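Local coordinates for L-lactate dehydrogenase (Trichomonas vaginalis, PDB 4UUL), which is a lactate dehydrogenase of the malate dehydrogenase type 2 family that probably interconverts 2-oxoacids and 2-hydroxyacids such as pyruvate and lactate using NAD(H), at residues B[187-199]-B[208-222]. The protein carries 1 engineered substitution. Sequence-based numbering, arbitrary orientation.
Sequences GESMVADLTQATF and VVDVLDHDYVFDTFF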
ATOM      1  N   GLY B 187      21.172  -4.215 -13.972  1.00 23.78           N
ATOM      2  CA  GLY B 187      21.930  -5.394 -14.307  1.00 26.60           C
ATOM      3  C   GLY B 187      23.272  -5.291 -13.707  1.00 23.81           C
ATOM      4  O   GLY B 187      23.553  -4.433 -12.826  1.00 25.69           O
ATOM      5  N   GLU B 188      24.118  -6.156 -14.229  1.00 26.56           N
ATOM      6  CA  GLU B 188      25.450  -6.353 -13.764  1.00 29.07           C
ATOM      7  C   GLU B 188      26.258  -5.088 -13.779  1.00 24.96           C
ATOM      8  O   GLU B 188      27.145  -4.990 -12.969  1.00 26.36           O
ATOM      9  CB  GLU B 188      26.132  -7.456 -14.596  1.00 33.94           C
ATOM     10  CG  GLU B 188      25.540  -8.852 -14.384  1.00 44.49           C
ATOM     11  CD  GLU B 188      26.262  -9.939 -15.159  1.00 53.75           C
ATOM     12  OE1 GLU B 188      27.240  -9.623 -15.877  1.00 58.27           O
ATOM     13  OE2 GLU B 188      25.848 -11.108 -15.046  1.00 56.54           O
ATOM     14  N   SER B 189      26.002  -4.141 -14.692  1.00 19.43           N
ATOM     15  CA  SER B 189      26.863  -2.997 -14.801  1.00 17.41           C
ATOM     16  C   SER B 189      26.492  -1.808 -13.919  1.00 14.95           C
ATOM     17  O   SER B 189      27.158  -0.798 -13.922  1.00 13.85           O
ATOM     18  CB  SER B 189      27.003  -2.519 -16.255  1.00 15.60           C
ATOM     19  OG  SER B 189      25.860  -1.844 -16.677  1.00 14.44           O
ATOM     20  N   MET B 190      25.381  -1.882 -13.181  0.83 15.22           N
ATOM     21  CA  MET B 190      24.935  -0.776 -12.349  0.83 14.27           C
ATOM     22  C   MET B 190      26.053  -0.363 -11.411  0.83 14.35           C
ATOM     23  O   MET B 190      26.778  -1.189 -10.855  0.83 16.57           O
ATOM     24  CB  MET B 190      23.785  -1.224 -11.502  0.83 16.85           C
ATOM     25  CG  MET B 190      23.001  -0.154 -10.825  0.83 18.47           C
ATOM     26  SD  MET B 190      21.592  -0.778  -9.874  0.83 24.67           S
ATOM     27  CE  MET B 190      22.396  -1.784  -8.634  0.83 23.61           C
ATOM     28  N   VAL B 191      26.172   0.948 -11.205  1.00 14.10           N
ATOM     29  CA  VAL B 191      27.223   1.495 -10.358  1.00 14.03           C
ATOM     30  C   VAL B 191      26.591   1.981  -9.038  1.00 14.72           C
ATOM     31  O   VAL B 191      25.915   3.019  -9.016  1.00 15.63           O
ATOM     32  CB  VAL B 191      27.948   2.664 -11.050  1.00 15.61           C
ATOM     33  CG1 VAL B 191      29.130   3.040 -10.167  1.00 18.35           C
ATOM     34  CG2 VAL B 191      28.396   2.292 -12.446  1.00 17.17           C
ATOM     35  N   ALA B 192      26.807   1.244  -7.952  1.00 15.40           N
ATOM     36  CA  ALA B 192      26.335   1.662  -6.620  1.00 15.13           C
ATOM     37  C   ALA B 192      27.525   2.422  -6.000  1.00 15.75           C
ATOM     38  O   ALA B 192      28.478   1.833  -5.463  1.00 18.19           O
ATOM     39  CB  ALA B 192      25.916   0.441  -5.802  1.00 18.23           C
ATOM     40  N   ASP B 193      27.479   3.724  -6.133  1.00 15.04           N
ATOM     41  CA  ASP B 193      28.586   4.609  -5.812  1.00 15.26           C
ATOM     42  C   ASP B 193      28.486   5.158  -4.395  1.00 14.71           C
ATOM     43  O   ASP B 193      27.493   5.834  -4.042  1.00 15.47           O
ATOM     44  CB  ASP B 193      28.543   5.765  -6.802  1.00 16.24           C
ATOM     45  CG  ASP B 193      29.612   6.836  -6.573  1.00 17.00           C
ATOM     46  OD1 ASP B 193      30.661   6.535  -5.982  1.00 18.19           O
ATOM     47  OD2 ASP B 193      29.372   7.978  -7.036  1.00 15.65           O
ATOM     48  N   LEU B 194      29.471   4.829  -3.581  1.00 16.07           N
ATOM     49  CA  LEU B 194      29.623   5.349  -2.247  1.00 17.03           C
ATOM     50  C   LEU B 194      30.686   6.407  -2.145  1.00 18.50           C
ATOM     51  O   LEU B 194      30.952   6.877  -1.033  1.00 19.50           O
ATOM     52  CB  LEU B 194      29.932   4.215  -1.270  1.00 17.22           C
ATOM     53  CG  LEU B 194      28.868   3.125  -1.161  1.00 17.97           C
ATOM     54  CD1 LEU B 194      29.231   2.087  -0.076  1.00 19.58           C
ATOM     55  CD2 LEU B 194      27.429   3.687  -0.973  1.00 18.77           C
ATOM     56  N   THR B 195      31.349   6.744  -3.244  1.00 17.32           N
ATOM     57  CA  THR B 195      32.520   7.651  -3.174  1.00 18.73           C
ATOM     58  C   THR B 195      32.201   9.110  -2.876  1.00 20.58           C
ATOM     59  O   THR B 195      33.108   9.855  -2.512  1.00 21.46           O
ATOM     60  CB  THR B 195      33.406   7.565  -4.416  1.00 19.35           C
ATOM     61  OG1 THR B 195      32.732   8.125  -5.523  1.00 20.49           O
ATOM     62  CG2 THR B 195      33.791   6.147  -4.712  1.00 20.45           C
ATOM     63  N   GLN B 196      30.932   9.514  -3.019  1.00 17.89           N
ATOM     64  CA  GLN B 196      30.504  10.853  -2.631  1.00 18.14           C
ATOM     65  C   GLN B 196      29.934  10.872  -1.223  1.00 18.61           C
ATOM     66  O   GLN B 196      29.779  11.934  -0.634  1.00 20.93           O
ATOM     67  CB  GLN B 196      29.386  11.385  -3.514  1.00 18.00           C
ATOM     68  CG  GLN B 196      29.355  10.874  -4.953  1.00 18.00           C
ATOM     69  CD  GLN B 196      30.520  11.345  -5.800  1.00 18.46           C
ATOM     70  OE1 GLN B 196      31.146  12.421  -5.559  1.00 19.82           O
ATOM     71  NE2 GLN B 196      30.781  10.593  -6.852  1.00 18.45           N
ATOM     72  N   ALA B 197      29.620   9.704  -0.680  1.00 19.84           N
ATOM     73  CA  ALA B 197      28.690   9.654   0.435  1.00 19.51           C
ATOM     74  C   ALA B 197      29.306  10.103   1.755  1.00 20.35           C
ATOM     75  O   ALA B 197      30.486   9.840   2.057  1.00 21.39           O
ATOM     76  CB  ALA B 197      28.148   8.256   0.584  1.00 20.34           C
ATOM     77  N   THR B 198      28.482  10.774   2.539  1.00 21.30           N
ATOM     78  CA  THR B 198      28.869  11.187   3.877  1.00 22.26           C
ATOM     79  C   THR B 198      27.834  10.692   4.878  1.00 22.89           C
ATOM     80  O   THR B 198      26.737  10.276   4.512  1.00 23.83           O
ATOM     81  CB  THR B 198      28.985  12.712   4.021  1.00 22.91           C
ATOM     82  OG1 THR B 198      27.790  13.349   3.540  1.00 24.07           O
ATOM     83  CG2 THR B 198      30.209  13.240   3.252  1.00 24.67           C
ATOM     84  N   PHE B 199      28.229  10.664   6.154  1.00 22.65           N
ATOM     85  CA  PHE B 199      27.299  10.296   7.201  1.00 22.31           C
ATOM     86  C   PHE B 199      27.647  11.078   8.457  1.00 25.89           C
ATOM     87  O   PHE B 199      28.792  11.464   8.670  1.00 25.76           O
ATOM     88  CB  PHE B 199      27.319   8.794   7.457  1.00 23.19           C
ATOM     89  CG  PHE B 199      28.544   8.285   8.170  1.00 24.09           C
ATOM     90  CD1 PHE B 199      29.769   8.171   7.532  1.00 25.90           C
ATOM     91  CD2 PHE B 199      28.460   7.936   9.509  1.00 26.70           C
ATOM     92  CE1 PHE B 199      30.880   7.733   8.221  1.00 26.93           C
ATOM     93  CE2 PHE B 199      29.577   7.496  10.195  1.00 29.46           C
ATOM     94  CZ  PHE B 199      30.775   7.371   9.536  1.00 28.94           C
ATOM     95  N   VAL B 208      31.863   8.159   3.967  1.00 22.76           N
ATOM     96  CA  VAL B 208      31.652   6.747   4.152  1.00 23.48           C
ATOM     97  C   VAL B 208      32.886   5.945   3.775  1.00 24.27           C
ATOM     98  O   VAL B 208      33.281   5.047   4.493  1.00 25.57           O
ATOM     99  CB  VAL B 208      30.413   6.291   3.349  1.00 21.48           C
ATOM    100  CG1 VAL B 208      30.264   4.767   3.332  1.00 24.03           C
ATOM    101  CG2 VAL B 208      29.155   6.953   3.914  1.00 23.42           C
ATOM    102  N   VAL B 209      33.531   6.265   2.649  1.00 23.50           N
ATOM    103  CA  VAL B 209      34.659   5.427   2.197  1.00 25.81           C
ATOM    104  C   VAL B 209      35.921   5.644   3.045  1.00 27.51           C
ATOM    105  O   VAL B 209      36.883   4.877   2.949  1.00 29.77           O
ATOM    106  CB  VAL B 209      35.032   5.661   0.724  1.00 28.48           C
ATOM    107  CG1 VAL B 209      33.877   5.215  -0.169  1.00 31.24           C
ATOM    108  CG2 VAL B 209      35.437   7.116   0.500  1.00 27.53           C
ATOM    109  N   ASP B 210      35.920   6.662   3.906  1.00 27.28           N
ATOM    110  CA  ASP B 210      37.050   6.908   4.809  1.00 30.18           C
ATOM    111  C   ASP B 210      36.917   6.110   6.086  1.00 30.38           C
ATOM    112  O   ASP B 210      37.864   6.037   6.854  1.00 34.67           O
ATOM    113  CB  ASP B 210      37.156   8.385   5.162  1.00 31.55           C
ATOM    114  CG  ASP B 210      37.625   9.245   4.000  1.00 35.54           C
ATOM    115  OD1 ASP B 210      38.090   8.691   2.980  1.00 39.43           O
ATOM    116  OD2 ASP B 210      37.523  10.485   4.114  1.00 35.55           O
ATOM    117  N   VAL B 211      35.727   5.561   6.330  1.00 28.68           N
ATOM    118  CA  VAL B 211      35.442   4.819   7.541  1.00 30.41           C
ATOM    119  C   VAL B 211      35.284   3.337   7.263  1.00 31.39           C
ATOM    120  O   VAL B 211      35.812   2.527   7.978  1.00 34.19           O
ATOM    121  CB  VAL B 211      34.211   5.384   8.248  1.00 31.92           C
ATOM    122  CG1 VAL B 211      33.826   4.521   9.437  1.00 34.46           C
ATOM    123  CG2 VAL B 211      34.484   6.809   8.706  1.00 30.95           C
ATOM    124  N   LEU B 212      34.525   2.984   6.233  1.00 30.98           N
ATOM    125  CA  LEU B 212      34.328   1.583   5.888  1.00 31.65           C
ATOM    126  C   LEU B 212      35.528   0.980   5.151  1.00 32.45           C
ATOM    127  O   LEU B 212      36.237   1.674   4.396  1.00 36.34           O
ATOM    128  CB  LEU B 212      33.031   1.391   5.084  1.00 30.30           C
ATOM    129  CG  LEU B 212      31.797   1.747   5.908  1.00 31.79           C
ATOM    130  CD1 LEU B 212      30.553   1.525   5.078  1.00 31.88           C
ATOM    131  CD2 LEU B 212      31.713   0.950   7.223  1.00 33.65           C
ATOM    132  N   ASP B 213      35.746  -0.314   5.376  1.00 35.29           N
ATOM    133  CA  ASP B 213      36.814  -1.078   4.725  1.00 38.06           C
ATOM    134  C   ASP B 213      36.636  -1.117   3.203  1.00 35.79           C
ATOM    135  O   ASP B 213      35.532  -1.257   2.688  1.00 32.83           O
ATOM    136  CB  ASP B 213      36.790  -2.525   5.223  1.00 46.75           C
ATOM    137  CG  ASP B 213      37.401  -2.690   6.597  1.00 58.25           C
ATOM    138  OD1 ASP B 213      37.808  -1.674   7.209  1.00 63.14           O
ATOM    139  OD2 ASP B 213      37.464  -3.844   7.070  1.00 62.26           O
ATOM    140  N   HIS B 214      37.757  -1.040   2.500  1.00 34.64           N
ATOM    141  CA  HIS B 214      37.784  -1.087   1.060  1.00 38.88           C
ATOM    142  C   HIS B 214      37.098  -2.335   0.541  1.00 36.38           C
ATOM    143  O   HIS B 214      36.389  -2.276  -0.468  1.00 35.69           O
ATOM    144  CB  HIS B 214      39.244  -1.050   0.594  1.00 44.90           C
ATOM    145  CG  HIS B 214      39.409  -1.326  -0.862  1.00 49.15           C
ATOM    146  ND1 HIS B 214      39.508  -2.605  -1.370  1.00 50.65           N
ATOM    147  CD2 HIS B 214      39.480  -0.491  -1.924  1.00 50.80           C
ATOM    148  CE1 HIS B 214      39.613  -2.545  -2.684  1.00 51.61           C
ATOM    149  NE2 HIS B 214      39.600  -1.275  -3.045  1.00 52.65           N
ATOM    150  N   ASP B 215      37.301  -3.464   1.212  1.00 38.01           N
ATOM    151  CA  ASP B 215      36.735  -4.727   0.730  1.00 41.27           C
ATOM    152  C   ASP B 215      35.217  -4.748   0.848  1.00 40.72           C
ATOM    153  O   ASP B 215      34.535  -5.351   0.027  1.00 43.35           O
ATOM    154  CB  ASP B 215      37.315  -5.916   1.500  1.00 47.51           C
ATOM    155  CG  ASP B 215      38.810  -6.121   1.228  1.00 54.94           C
ATOM    156  OD1 ASP B 215      39.295  -5.646   0.177  1.00 56.83           O
ATOM    157  OD2 ASP B 215      39.482  -6.760   2.066  1.00 58.63           O
ATOM    158  N   TYR B 216      34.698  -4.089   1.875  1.00 34.75           N
ATOM    159  CA  TYR B 216      33.280  -3.863   1.981  1.00 31.72           C
ATOM    160  C   TYR B 216      32.781  -2.969   0.851  1.00 29.27           C
ATOM    161  O   TYR B 216      31.903  -3.348   0.069  1.00 30.19           O
ATOM    162  CB  TYR B 216      32.910  -3.262   3.344  1.00 30.61           C
ATOM    163  CG  TYR B 216      31.424  -2.972   3.397  1.00 28.20           C
ATOM    164  CD1 TYR B 216      30.517  -3.981   3.691  1.00 31.03           C
ATOM    165  CD2 TYR B 216      30.927  -1.712   3.079  1.00 25.96           C
ATOM    166  CE1 TYR B 216      29.135  -3.724   3.686  1.00 29.18           C
ATOM    167  CE2 TYR B 216      29.576  -1.441   3.073  1.00 25.77           C
ATOM    168  CZ  TYR B 216      28.675  -2.454   3.375  1.00 27.15           C
ATOM    169  OH  TYR B 216      27.325  -2.148   3.352  1.00 26.90           O
ATOM    170  N   VAL B 217      33.328  -1.761   0.768  1.00 27.23           N
ATOM    171  CA  VAL B 217      32.831  -0.770  -0.196  1.00 28.43           C
ATOM    172  C   VAL B 217      32.864  -1.266  -1.621  1.00 29.57           C
ATOM    173  O   VAL B 217      31.868  -1.123  -2.347  1.00 29.38           O
ATOM    174  CB  VAL B 217      33.629   0.557  -0.093  1.00 27.25           C
ATOM    175  CG1 VAL B 217      33.229   1.515  -1.182  1.00 28.09           C
ATOM    176  CG2 VAL B 217      33.460   1.164   1.307  1.00 27.48           C
ATOM    177  N   PHE B 218      33.994  -1.836  -2.036  1.00 31.42           N
ATOM    178  CA  PHE B 218      34.226  -2.109  -3.448  1.00 34.78           C
ATOM    179  C   PHE B 218      34.120  -3.583  -3.815  1.00 39.90           C
ATOM    180  O   PHE B 218      34.514  -3.983  -4.912  1.00 46.29           O
ATOM    181  CB  PHE B 218      35.596  -1.556  -3.860  1.00 33.21           C
ATOM    182  CG  PHE B 218      35.691  -0.068  -3.734  1.00 31.10           C
ATOM    183  CD1 PHE B 218      35.045   0.773  -4.665  1.00 31.05           C
ATOM    184  CD2 PHE B 218      36.409   0.496  -2.682  1.00 31.32           C
ATOM    185  CE1 PHE B 218      35.128   2.158  -4.525  1.00 30.68           C
ATOM    186  CE2 PHE B 218      36.481   1.874  -2.525  1.00 32.36           C
ATOM    187  CZ  PHE B 218      35.855   2.711  -3.434  1.00 32.03           C
ATOM    188  N   ASP B 219      33.574  -4.392  -2.918  1.00 36.43           N
ATOM    189  CA  ASP B 219      33.230  -5.755  -3.272  1.00 39.19           C
ATOM    190  C   ASP B 219      31.948  -6.265  -2.594  1.00 37.62           C
ATOM    191  O   ASP B 219      30.932  -6.509  -3.263  1.00 37.02           O
ATOM    192  CB  ASP B 219      34.383  -6.689  -2.961  1.00 46.67           C
ATOM    193  CG  ASP B 219      34.156  -8.055  -3.538  1.00 53.37           C
ATOM    194  OD1 ASP B 219      34.300  -8.196  -4.775  1.00 57.86           O
ATOM    195  OD2 ASP B 219      33.787  -8.973  -2.770  1.00 55.41           O
ATOM    196  N   THR B 220      31.984  -6.424  -1.275  1.00 36.78           N
ATOM    197  CA  THR B 220      30.846  -6.964  -0.539  1.00 37.34           C
ATOM    198  C   THR B 220      29.560  -6.158  -0.749  1.00 35.73           C
ATOM    199  O   THR B 220      28.477  -6.739  -0.942  1.00 35.95           O
ATOM    200  CB  THR B 220      31.102  -6.946   0.968  1.00 43.20           C
ATOM    201  OG1 THR B 220      32.296  -7.673   1.262  1.00 46.84           O
ATOM    202  CG2 THR B 220      29.914  -7.557   1.722  1.00 45.53           C
ATOM    203  N   PHE B 221      29.663  -4.836  -0.667  1.00 30.88           N
ATOM    204  CA  PHE B 221      28.485  -3.986  -0.703  1.00 26.44           C
ATOM    205  C   PHE B 221      27.707  -4.230  -2.003  1.00 24.48           C
ATOM    206  O   PHE B 221      26.518  -4.518  -1.954  1.00 23.73           O
ATOM    207  CB  PHE B 221      28.901  -2.536  -0.512  1.00 25.23           C
ATOM    208  CG  PHE B 221      27.858  -1.555  -0.884  1.00 21.73           C
ATOM    209  CD1 PHE B 221      26.778  -1.311  -0.064  1.00 23.09           C
ATOM    210  CD2 PHE B 221      27.999  -0.837  -2.039  1.00 22.29           C
ATOM    211  CE1 PHE B 221      25.814  -0.381  -0.456  1.00 22.32           C
ATOM    212  CE2 PHE B 221      27.084   0.085  -2.403  1.00 21.71           C
ATOM    213  CZ  PHE B 221      25.981   0.294  -1.646  1.00 22.39           C
ATOM    214  N   PHE B 222      28.368  -4.203  -3.156  1.00 28.04           N
ATOM    215  CA  PHE B 222      27.622  -4.404  -4.419  1.00 29.88           C
ATOM    216  C   PHE B 222      27.053  -5.812  -4.520  1.00 26.94           C
ATOM    217  O   PHE B 222      25.974  -6.040  -5.114  1.00 29.99           O
ATOM    218  CB  PHE B 222      28.481  -4.100  -5.654  1.00 32.17           C
ATOM    219  CG  PHE B 222      27.727  -4.208  -6.968  1.00 34.83           C
ATOM    220  CD1 PHE B 222      26.768  -3.278  -7.309  1.00 36.44           C
ATOM    221  CD2 PHE B 222      27.983  -5.246  -7.853  1.00 35.90           C
ATOM    222  CE1 PHE B 222      26.088  -3.360  -8.511  1.00 39.29           C
ATOM    223  CE2 PHE B 222      27.304  -5.328  -9.051  1.00 39.87           C
ATOM    224  CZ  PHE B 222      26.349  -4.382  -9.372  1.00 40.48           C
TER
HETATM  225  O   HOH W   1      30.835   0.721  -4.187  1.00 34.84           O
HETATM  226  O   HOH W   2      32.377   8.353   0.802  1.00 19.05           O
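Leu194 and Phe221 form the tightly packed part of this contact: Leu194 CD1 sits 3.8 Å from the centroid of the Phe221 ring and only 12° off its normal, a CH-pi contact over one face. The two side chains come from opposite directions; with chi1 at 165°, Phe221 CG lies anti to the backbone N, which brings one face of the ring against Leu194 CD1. Leu194 CD2 touches Phe221 CZ at 3.7 Å, while Ala192 CB approaches Phe221 CE2 to 3.6 Å. The same Leu194 CD1 also meets Val217 CG1 at 4.2 Å, while Leu194 CB meets Val209 CG1.

Polar evidence for close apposition is sparse but specific. Val208 N donates to Ala197 O at 2.9 Å with an N-H...O angle of 164°, from above the carbonyl plane. A water accepts from Val209 N and donates to both Leu194 O and Ala197 O, and a second water links Ala192 O with Val217 O. The loop itself is braced by an Asx turn, in which Asp193 OD1 accepts from Thr195 N and also from Thr195 OG1.

The solvent side is marked by exposed Val211 and Glu188 and partly exposed Phe222. Val211 CG2 meets the edge of the Phe199 ring, 3.8 Å from Phe199 CE1. Met190 O comes within 3.3 Å of Phe222 CE1, a close approach although it lies toward that side.

Strand 191-193 and the following Leu194 thus pack on the start of helix 214-236, and Ala197 to Phe199 on the short helical turn 208-211. Helix packing against an antiparallel sheet is characteristic of the alpha/beta C-terminal domain of lactate/malate dehydrogenases, here just after the predicted proton acceptor His186.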